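Local structure of protein-glutamine deamidase Cif (3GQM) at residues T60-R65 and Q270-L275. The protein deamidates a specific glutamine of host NEDD8 to glutamate, shutting down cullin-RING ubiquitin ligases and so inhibiting the host cell cycle. Residues are numbered along the deposited sequence; the frame is centred on the assembly and turned at random.
Sequences TLLIAR and QYVAGL
Leu62 and Val272 form the tight, buried part of this small contact, with Leu62 CD2 resting 3.6 Å from Val272 CG2 and the two side chains crossing at about a right angle. Leu62 CG lies anti to the backbone N (chi1 -170°), a setting that brings the end of the side chain nearer the helix than its CB direction alone would suggest. Aliphatic residues suit this buried spot among apolar neighbours: both pack on Leu114 of helix 104-116, and Leu62 also touches Val52 and Met53 of helix 47-53.

Beside this pair the contact opens toward solvent. Beta-branched Ile63 presents CG2 close to the backbone, obliquely against the Tyr271 ring and 3.8 Å from its CD2. Tyrosine fits such a margin: CD2 and CE2 lie against the isoleucine, while a phenol tolerates water at its polar end. Tyr271 OH stays 3.6 Å from Ile63 O, too long to count as a hydrogen bond.

The loop, away from the probable active-site residues, has its own supports. Ala64 N bonds to Leu61 O at 3.0 Å and Arg65 N to Leu62 O at 3.1 Å, while the long Arg65 side chain reaches Val52 O, Arg57 O and Asn110 OD1. The arrangement is plain apolar loop-on-helix packing: a 3-10 turn shortly before helix 67-80 meets the last turn of the C-terminal helix 262-273.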
ATOM      1  N   THR A  60      -1.369 -17.275  -3.552  1.00 40.31           N
ATOM      2  CA  THR A  60      -1.036 -17.447  -4.978  1.00 38.97           C
ATOM      3  C   THR A  60      -0.294 -16.197  -5.545  1.00 37.59           C
ATOM      4  O   THR A  60      -0.493 -15.081  -5.058  1.00 36.38           O
ATOM      5  CB  THR A  60      -2.328 -17.600  -5.753  1.00 38.76           C
ATOM      6  OG1 THR A  60      -2.717 -18.979  -5.708  1.00 45.96           O
ATOM      7  CG2 THR A  60      -2.216 -17.182  -7.250  1.00 40.22           C
ATOM      8  N   LEU A  61       0.537 -16.398  -6.564  1.00 36.01           N
ATOM      9  CA  LEU A  61       1.331 -15.314  -7.159  1.00 35.36           C
ATOM     10  C   LEU A  61       0.369 -14.319  -7.702  1.00 34.56           C
ATOM     11  O   LEU A  61      -0.595 -14.723  -8.388  1.00 34.00           O
ATOM     12  CB  LEU A  61       2.184 -15.803  -8.337  1.00 35.36           C
ATOM     13  CG  LEU A  61       3.569 -16.411  -8.065  1.00 35.43           C
ATOM     14  CD1 LEU A  61       4.134 -16.835  -9.393  1.00 32.63           C
ATOM     15  CD2 LEU A  61       4.555 -15.435  -7.325  1.00 30.67           C
ATOM     16  N   LEU A  62       0.620 -13.032  -7.434  1.00 32.29           N
ATOM     17  CA  LEU A  62      -0.203 -11.998  -8.054  1.00 32.58           C
ATOM     18  C   LEU A  62      -0.359 -12.219  -9.560  1.00 32.06           C
ATOM     19  O   LEU A  62      -1.484 -12.153 -10.088  1.00 31.80           O
ATOM     20  CB  LEU A  62       0.300 -10.569  -7.755  1.00 31.05           C
ATOM     21  CG  LEU A  62      -0.634  -9.395  -8.155  1.00 30.81           C
ATOM     22  CD1 LEU A  62      -0.425  -8.188  -7.143  1.00 25.69           C
ATOM     23  CD2 LEU A  62      -0.468  -8.899  -9.599  1.00 27.66           C
ATOM     24  N   ILE A  63       0.753 -12.486 -10.256  1.00 33.19           N
ATOM     25  CA  ILE A  63       0.702 -12.503 -11.725  1.00 34.44           C
ATOM     26  C   ILE A  63       0.103 -13.804 -12.221  1.00 34.57           C
ATOM     27  O   ILE A  63      -0.179 -13.918 -13.380  1.00 35.82           O
ATOM     28  CB  ILE A  63       2.097 -12.289 -12.392  1.00 34.65           C
ATOM     29  CG1 ILE A  63       3.085 -13.339 -11.853  1.00 35.85           C
ATOM     30  CG2 ILE A  63       2.578 -10.812 -12.206  1.00 34.19           C
ATOM     31  CD1 ILE A  63       4.359 -13.454 -12.637  1.00 42.33           C
ATOM     32  N   ALA A  64      -0.083 -14.785 -11.347  1.00 35.40           N
ATOM     33  CA  ALA A  64      -0.790 -15.996 -11.758  1.00 36.22           C
ATOM     34  C   ALA A  64      -2.293 -15.830 -11.756  1.00 37.10           C
ATOM     35  O   ALA A  64      -3.003 -16.784 -12.129  1.00 38.03           O
ATOM     36  CB  ALA A  64      -0.384 -17.198 -10.909  1.00 35.40           C
ATOM     37  N   ARG A  65      -2.791 -14.651 -11.342  1.00 36.19           N
ATOM     38  CA  ARG A  65      -4.234 -14.376 -11.340  1.00 35.32           C
ATOM     39  C   ARG A  65      -4.867 -14.287 -12.731  1.00 35.76           C
ATOM     40  O   ARG A  65      -4.442 -13.501 -13.582  1.00 36.11           O
ATOM     41  CB  ARG A  65      -4.572 -13.090 -10.564  1.00 33.76           C
ATOM     42  CG  ARG A  65      -4.281 -13.189  -9.059  1.00 32.91           C
ATOM     43  CD  ARG A  65      -4.289 -11.817  -8.425  1.00 27.61           C
ATOM     44  NE  ARG A  65      -4.027 -11.897  -6.984  1.00 26.17           N
ATOM     45  CZ  ARG A  65      -3.913 -10.845  -6.187  1.00 23.45           C
ATOM     46  NH1 ARG A  65      -4.031  -9.586  -6.679  1.00 22.37           N
ATOM     47  NH2 ARG A  65      -3.701 -11.051  -4.901  1.00 22.80           N
ATOM     48  N   GLN A 270       4.669  -4.383 -15.498  1.00 32.76           N
ATOM     49  CA  GLN A 270       4.481  -4.269 -16.962  1.00 35.17           C
ATOM     50  C   GLN A 270       3.470  -5.317 -17.391  1.00 34.47           C
ATOM     51  O   GLN A 270       2.543  -5.024 -18.140  1.00 35.50           O
ATOM     52  CB  GLN A 270       5.806  -4.449 -17.745  1.00 34.45           C
ATOM     53  N   TYR A 271       3.662  -6.526 -16.905  1.00 35.27           N
ATOM     54  CA  TYR A 271       2.738  -7.592 -17.163  1.00 37.86           C
ATOM     55  C   TYR A 271       1.300  -7.164 -16.806  1.00 37.98           C
ATOM     56  O   TYR A 271       0.392  -7.219 -17.653  1.00 37.93           O
ATOM     57  CB  TYR A 271       3.150  -8.857 -16.402  1.00 38.89           C
ATOM     58  CG  TYR A 271       2.076  -9.919 -16.479  1.00 43.79           C
ATOM     59  CD1 TYR A 271       2.062 -10.846 -17.522  1.00 47.17           C
ATOM     60  CD2 TYR A 271       1.038  -9.948 -15.544  1.00 44.64           C
ATOM     61  CE1 TYR A 271       1.058 -11.788 -17.616  1.00 50.91           C
ATOM     62  CE2 TYR A 271       0.035 -10.873 -15.628  1.00 50.32           C
ATOM     63  CZ  TYR A 271       0.045 -11.791 -16.660  1.00 51.93           C
ATOM     64  OH  TYR A 271      -0.955 -12.719 -16.715  1.00 57.48           O
ATOM     65  N   VAL A 272       1.107  -6.688 -15.568  1.00 37.14           N
ATOM     66  CA  VAL A 272      -0.212  -6.315 -15.094  1.00 35.77           C
ATOM     67  C   VAL A 272      -0.772  -5.183 -15.924  1.00 36.96           C
ATOM     68  O   VAL A 272      -1.950  -5.214 -16.327  1.00 35.96           O
ATOM     69  CB  VAL A 272      -0.225  -5.943 -13.555  1.00 35.96           C
ATOM     70  CG1 VAL A 272      -1.619  -5.384 -13.162  1.00 34.16           C
ATOM     71  CG2 VAL A 272       0.138  -7.165 -12.700  1.00 31.32           C
ATOM     72  N   ALA A 273       0.076  -4.190 -16.196  1.00 37.77           N
ATOM     73  CA  ALA A 273      -0.318  -3.110 -17.059  1.00 39.94           C
ATOM     74  C   ALA A 273      -0.607  -3.594 -18.489  1.00 41.57           C
ATOM     75  O   ALA A 273      -1.270  -2.897 -19.233  1.00 42.34           O
ATOM     76  CB  ALA A 273       0.724  -1.957 -17.057  1.00 39.16           C
ATOM     77  N   GLY A 274      -0.109  -4.763 -18.875  1.00 44.22           N
ATOM     78  CA  GLY A 274      -0.255  -5.222 -20.274  1.00 47.63           C
ATOM     79  C   GLY A 274      -1.721  -5.495 -20.584  1.00 49.91           C
ATOM     80  O   GLY A 274      -2.051  -6.191 -21.562  1.00 50.54           O
ATOM     81  N   LEU A 275      -2.582  -4.903 -19.751  1.00 51.06           N
ATOM     82  CA  LEU A 275      -3.989  -5.248 -19.596  1.00 52.11           C
ATOM     83  C   LEU A 275      -4.060  -6.732 -19.617  1.00 53.21           C
ATOM     84  O   LEU A 275      -4.777  -7.323 -20.438  1.00 54.65           O
ATOM     85  CB  LEU A 275      -4.915  -4.582 -20.623  1.00 51.88           C
ATOM     86  CG  LEU A 275      -6.448  -4.393 -20.379  1.00 52.27           C
ATOM     87  CD1 LEU A 275      -7.302  -5.399 -21.141  1.00 52.88           C
ATOM     88  CD2 LEU A 275      -6.925  -4.266 -18.912  1.00 48.34           C
TER